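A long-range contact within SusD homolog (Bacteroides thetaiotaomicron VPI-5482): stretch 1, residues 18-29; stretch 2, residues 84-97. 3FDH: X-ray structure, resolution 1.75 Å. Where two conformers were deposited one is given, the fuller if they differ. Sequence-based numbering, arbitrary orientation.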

# COMPACT_ATOMS: atom_id res chain seq x y z
N SER A 18 21.94 23.15 -4.30
CA SER A 18 21.24 23.68 -3.10
C SER A 18 19.95 24.40 -3.42
O SER A 18 19.95 25.42 -4.09
CB SER A 18 22.14 24.63 -2.34
OG SER A 18 21.46 25.10 -1.17
N VAL A 19 18.86 23.85 -2.92
CA VAL A 19 17.55 24.47 -3.09
C VAL A 19 16.82 24.50 -1.76
O VAL A 19 17.13 23.72 -0.85
CB VAL A 19 16.70 23.82 -4.22
CG1 VAL A 19 17.50 23.79 -5.53
CG2 VAL A 19 16.24 22.46 -3.86
N ALA A 20 15.87 25.42 -1.65
CA ALA A 20 15.06 25.57 -0.42
C ALA A 20 14.31 24.27 -0.12
O ALA A 20 13.77 23.62 -1.02
CB ALA A 20 14.08 26.76 -0.53
N SER A 21 14.29 23.92 1.15
CA SER A 21 13.70 22.64 1.58
C SER A 21 12.30 22.40 1.08
O SER A 21 11.93 21.28 0.78
CB SER A 21 13.69 22.51 3.11
OG SER A 21 14.99 22.32 3.61
N ARG A 22 11.51 23.46 1.00
CA ARG A 22 10.12 23.31 0.56
C ARG A 22 10.03 22.73 -0.85
O ARG A 22 9.18 21.89 -1.13
CB ARG A 22 9.34 24.62 0.68
CG ARG A 22 9.81 25.77 -0.17
CD ARG A 22 9.11 27.02 0.27
NE ARG A 22 9.42 28.17 -0.55
CZ ARG A 22 10.45 28.99 -0.36
NH1 ARG A 22 11.32 28.81 0.64
NH2 ARG A 22 10.61 30.02 -1.18
N PHE A 23 10.95 23.13 -1.70
CA PHE A 23 10.95 22.65 -3.08
C PHE A 23 11.37 21.18 -3.13
O PHE A 23 10.90 20.37 -3.96
CB PHE A 23 11.83 23.53 -3.97
CG PHE A 23 11.38 24.98 -4.00
CD1 PHE A 23 10.07 25.28 -4.32
CD2 PHE A 23 12.24 26.02 -3.66
CE1 PHE A 23 9.64 26.61 -4.33
CE2 PHE A 23 11.82 27.32 -3.68
CZ PHE A 23 10.53 27.62 -4.01
N ILE A 24 12.24 20.81 -2.20
CA ILE A 24 12.69 19.42 -2.14
C ILE A 24 11.50 18.58 -1.66
O ILE A 24 11.24 17.48 -2.16
CB ILE A 24 13.91 19.22 -1.21
CG1 ILE A 24 15.08 20.12 -1.61
CG2 ILE A 24 14.34 17.75 -1.23
CD1 ILE A 24 16.24 20.12 -0.60
N LEU A 25 10.77 19.14 -0.71
CA LEU A 25 9.65 18.40 -0.11
C LEU A 25 8.60 18.10 -1.16
O LEU A 25 7.95 17.05 -1.14
CB LEU A 25 9.02 19.18 1.04
CG LEU A 25 7.93 18.48 1.84
CD1 LEU A 25 8.59 17.26 2.60
CD2 LEU A 25 7.18 19.45 2.76
N ALA A 26 8.41 19.03 -2.06
CA ALA A 26 7.37 18.85 -3.11
C ALA A 26 7.71 17.58 -3.88
O ALA A 26 6.86 16.74 -4.19
CB ALA A 26 7.33 20.06 -4.07
N ASP A 27 9.00 17.43 -4.13
CA ASP A 27 9.50 16.29 -4.90
C ASP A 27 9.43 15.01 -4.10
O ASP A 27 9.11 13.95 -4.62
CB ASP A 27 10.96 16.52 -5.31
CG ASP A 27 11.44 15.48 -6.29
OD1 ASP A 27 11.17 15.62 -7.51
OD2 ASP A 27 12.12 14.54 -5.84
N VAL A 28 9.75 15.11 -2.82
CA VAL A 28 9.77 13.94 -1.92
C VAL A 28 8.36 13.37 -1.80
O VAL A 28 8.13 12.18 -1.87
CB VAL A 28 10.42 14.31 -0.52
CG1 VAL A 28 10.07 13.31 0.58
CG2 VAL A 28 11.96 14.52 -0.65
N ILE A 29 7.38 14.26 -1.67
CA ILE A 29 6.00 13.81 -1.51
C ILE A 29 5.53 13.15 -2.81
O ILE A 29 4.90 12.06 -2.82
CB ILE A 29 5.09 14.96 -1.12
CG1 ILE A 29 5.48 15.50 0.26
CG2 ILE A 29 3.61 14.56 -1.13
CD1 ILE A 29 4.73 16.79 0.63
N SER A 84 16.60 7.37 -3.01
CA SER A 84 16.69 8.76 -3.49
C SER A 84 15.78 9.71 -2.68
O SER A 84 16.15 10.81 -2.32
CB SER A 84 16.32 8.86 -4.97
OG SER A 84 16.34 10.22 -5.38
N SER A 85 14.56 9.26 -2.45
CA SER A 85 13.56 10.06 -1.72
C SER A 85 13.99 10.20 -0.27
O SER A 85 13.81 11.26 0.32
CB SER A 85 12.17 9.44 -1.81
OG SER A 85 11.76 9.31 -3.15
N LEU A 86 14.62 9.15 0.26
CA LEU A 86 15.12 9.15 1.65
C LEU A 86 16.25 10.15 1.78
O LEU A 86 16.29 10.94 2.71
CB LEU A 86 15.59 7.75 2.09
CG LEU A 86 16.25 7.62 3.47
CD1 LEU A 86 15.35 8.16 4.53
CD2 LEU A 86 16.63 6.15 3.82
N LYS A 87 17.15 10.12 0.82
CA LYS A 87 18.28 11.02 0.83
C LYS A 87 17.80 12.46 0.82
O LYS A 87 18.29 13.29 1.57
CB LYS A 87 19.17 10.79 -0.40
CG LYS A 87 20.41 11.68 -0.48
CD LYS A 87 21.22 11.38 -1.75
N ASN A 88 16.82 12.72 -0.03
CA ASN A 88 16.29 14.07 -0.20
C ASN A 88 15.64 14.54 1.10
O ASN A 88 15.82 15.68 1.52
CB ASN A 88 15.29 14.15 -1.37
CG ASN A 88 15.96 14.09 -2.72
OD1 ASN A 88 17.15 14.38 -2.84
ND2 ASN A 88 15.19 13.73 -3.77
N ALA A 89 14.89 13.65 1.73
CA ALA A 89 14.21 13.97 3.01
C ALA A 89 15.24 14.35 4.06
O ALA A 89 15.07 15.28 4.84
CB ALA A 89 13.36 12.79 3.51
N ARG A 90 16.35 13.64 4.01
CA ARG A 90 17.42 13.83 4.97
C ARG A 90 18.14 15.14 4.73
O ARG A 90 18.61 15.77 5.66
CB ARG A 90 18.39 12.65 4.99
CG ARG A 90 17.78 11.47 5.70
CD ARG A 90 18.64 10.24 5.57
NE ARG A 90 18.22 9.18 6.48
CZ ARG A 90 18.70 7.94 6.47
NH1 ARG A 90 19.57 7.57 5.55
NH2 ARG A 90 18.31 7.07 7.38
N ILE A 91 18.17 15.53 3.46
CA ILE A 91 18.79 16.83 3.09
C ILE A 91 17.92 17.93 3.69
O ILE A 91 18.42 18.90 4.25
CB ILE A 91 18.96 16.98 1.57
CG1 ILE A 91 20.12 16.09 1.08
CG2 ILE A 91 19.25 18.42 1.20
CD1 ILE A 91 20.19 15.90 -0.43
N ILE A 92 16.61 17.76 3.61
CA ILE A 92 15.69 18.75 4.16
C ILE A 92 15.91 18.86 5.67
O ILE A 92 15.98 19.95 6.25
CB ILE A 92 14.22 18.35 3.94
CG1 ILE A 92 13.85 18.38 2.44
CG2 ILE A 92 13.33 19.28 4.74
CD1 ILE A 92 12.42 17.83 2.09
N ILE A 93 16.06 17.70 6.28
CA ILE A 93 16.15 17.62 7.74
C ILE A 93 17.39 18.36 8.18
O ILE A 93 17.37 19.11 9.16
CB ILE A 93 16.15 16.17 8.26
CG1 ILE A 93 14.80 15.50 7.92
CG2 ILE A 93 16.46 16.18 9.75
CD1 ILE A 93 14.72 14.04 8.22
N ASP A 94 18.45 18.18 7.42
CA ASP A 94 19.70 18.88 7.71
C ASP A 94 19.59 20.36 7.41
O ASP A 94 20.01 21.20 8.21
CB ASP A 94 20.89 18.31 6.94
CG ASP A 94 21.36 16.98 7.51
OD1 ASP A 94 20.88 16.56 8.59
OD2 ASP A 94 22.23 16.36 6.86
N GLN A 95 19.02 20.69 6.27
CA GLN A 95 18.89 22.11 5.89
C GLN A 95 18.03 22.87 6.88
O GLN A 95 18.23 24.06 7.09
CB GLN A 95 18.33 22.28 4.48
CG GLN A 95 19.34 21.91 3.42
CD GLN A 95 18.87 22.18 1.99
OE1 GLN A 95 17.81 22.75 1.76
NE2 GLN A 95 19.65 21.74 1.05
N CYS A 96 17.13 22.15 7.56
CA CYS A 96 16.16 22.79 8.46
C CYS A 96 16.65 22.86 9.88
O CYS A 96 16.00 23.43 10.76
CB CYS A 96 14.81 22.09 8.42
SG CYS A 96 13.94 22.41 6.92
N GLY A 97 17.83 22.29 10.07
CA GLY A 97 18.48 22.29 11.37
C GLY A 97 19.27 23.55 11.63
O GLY A 97 19.35 24.45 10.78
O HOH W 1 12.56 12.88 -3.71

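Antiparallel packing of two helices by interlocking side chains is a recurring device of helical proteins, and this pair from a SusD homolog illustrates it compactly. Residues 21-29 and 84-95 are helical, their N-to-C directions 155° apart and their axes 9.4 Å distant at closest approach. Because the helices run in opposite senses, the register descends one helix as it climbs the other: Ser21 lies beside Ile92, Ile24 beside Asn88 and Val28 beside Ser85. The backbones come closest at the first of these pairs, where CA of Ser21 is 5.1 Å from CA of Ile92. Within each helix most of the backbone amides are bonded in i to i+4 fashion, as in the bonds from Val28 N to Ile24 O (2.9 Å) and from Ile92 N to Asn88 O (3.1 Å), and no clear hydrogen bond joins the two, so cohesion rests largely on side chains.

Knobs-into-holes packing supplies most of it. Ile24, pointing toward the partner helix, sits among Asn88, Ile91, Ile92 and Gln95; its CB is 3.7 Å from Ile92 CG1, while its CD1 reaches to 3.9 Å from Ile91 CG2. One turn later Val28 enters the hole formed by Ser85, Asn88, Ala89 and Ile92. There its CG2 lies 3.4 Å from Asn88 CB, and its CG1 stands 4.4 Å from Ala89 CB, a small methyl neighbour that takes up little of the space between the helices. Ile92 returns the gesture from the second helix. Its CA-to-CB bond points sideways, but the extended m, t rotamer brings the end of the chain nearer, placing CD1 3.8 Å from Leu25 CB, among Ser21, Ile24, Leu25 and Val28. The small side chain of Ser21 suits the close backbone approach: its CB is 3.6 Å from Ile92 CG2, and its OG, hydrogen-bonded elsewhere in the structure, lies 3.5 Å from Cys96 SG.

Polar groups work at the margins of this apolar seam. Asp27 and Asn88 do not meet directly, OD2 of Asp27 being 3.8 Å from ND2 of Asn88; a water bridges them, donating to Asp27 OD2 at 2.7 Å and accepting from Asn88 ND2 at 2.8 Å. Asn88 thus serves twice, its CB packing against Ile24 and Val28 while its amide engages the water. At the other end, Gln95, whose CA-to-CB bond points toward the first stretch, is substantially covered by it and lies close to Val19, Ser21 and Ile24, although the orientation of its amide as modelled is doubtful. In all, the contact buries 506 Å², counting both sides, a modest area in which shape complementarity between aliphatic side chains is the main theme.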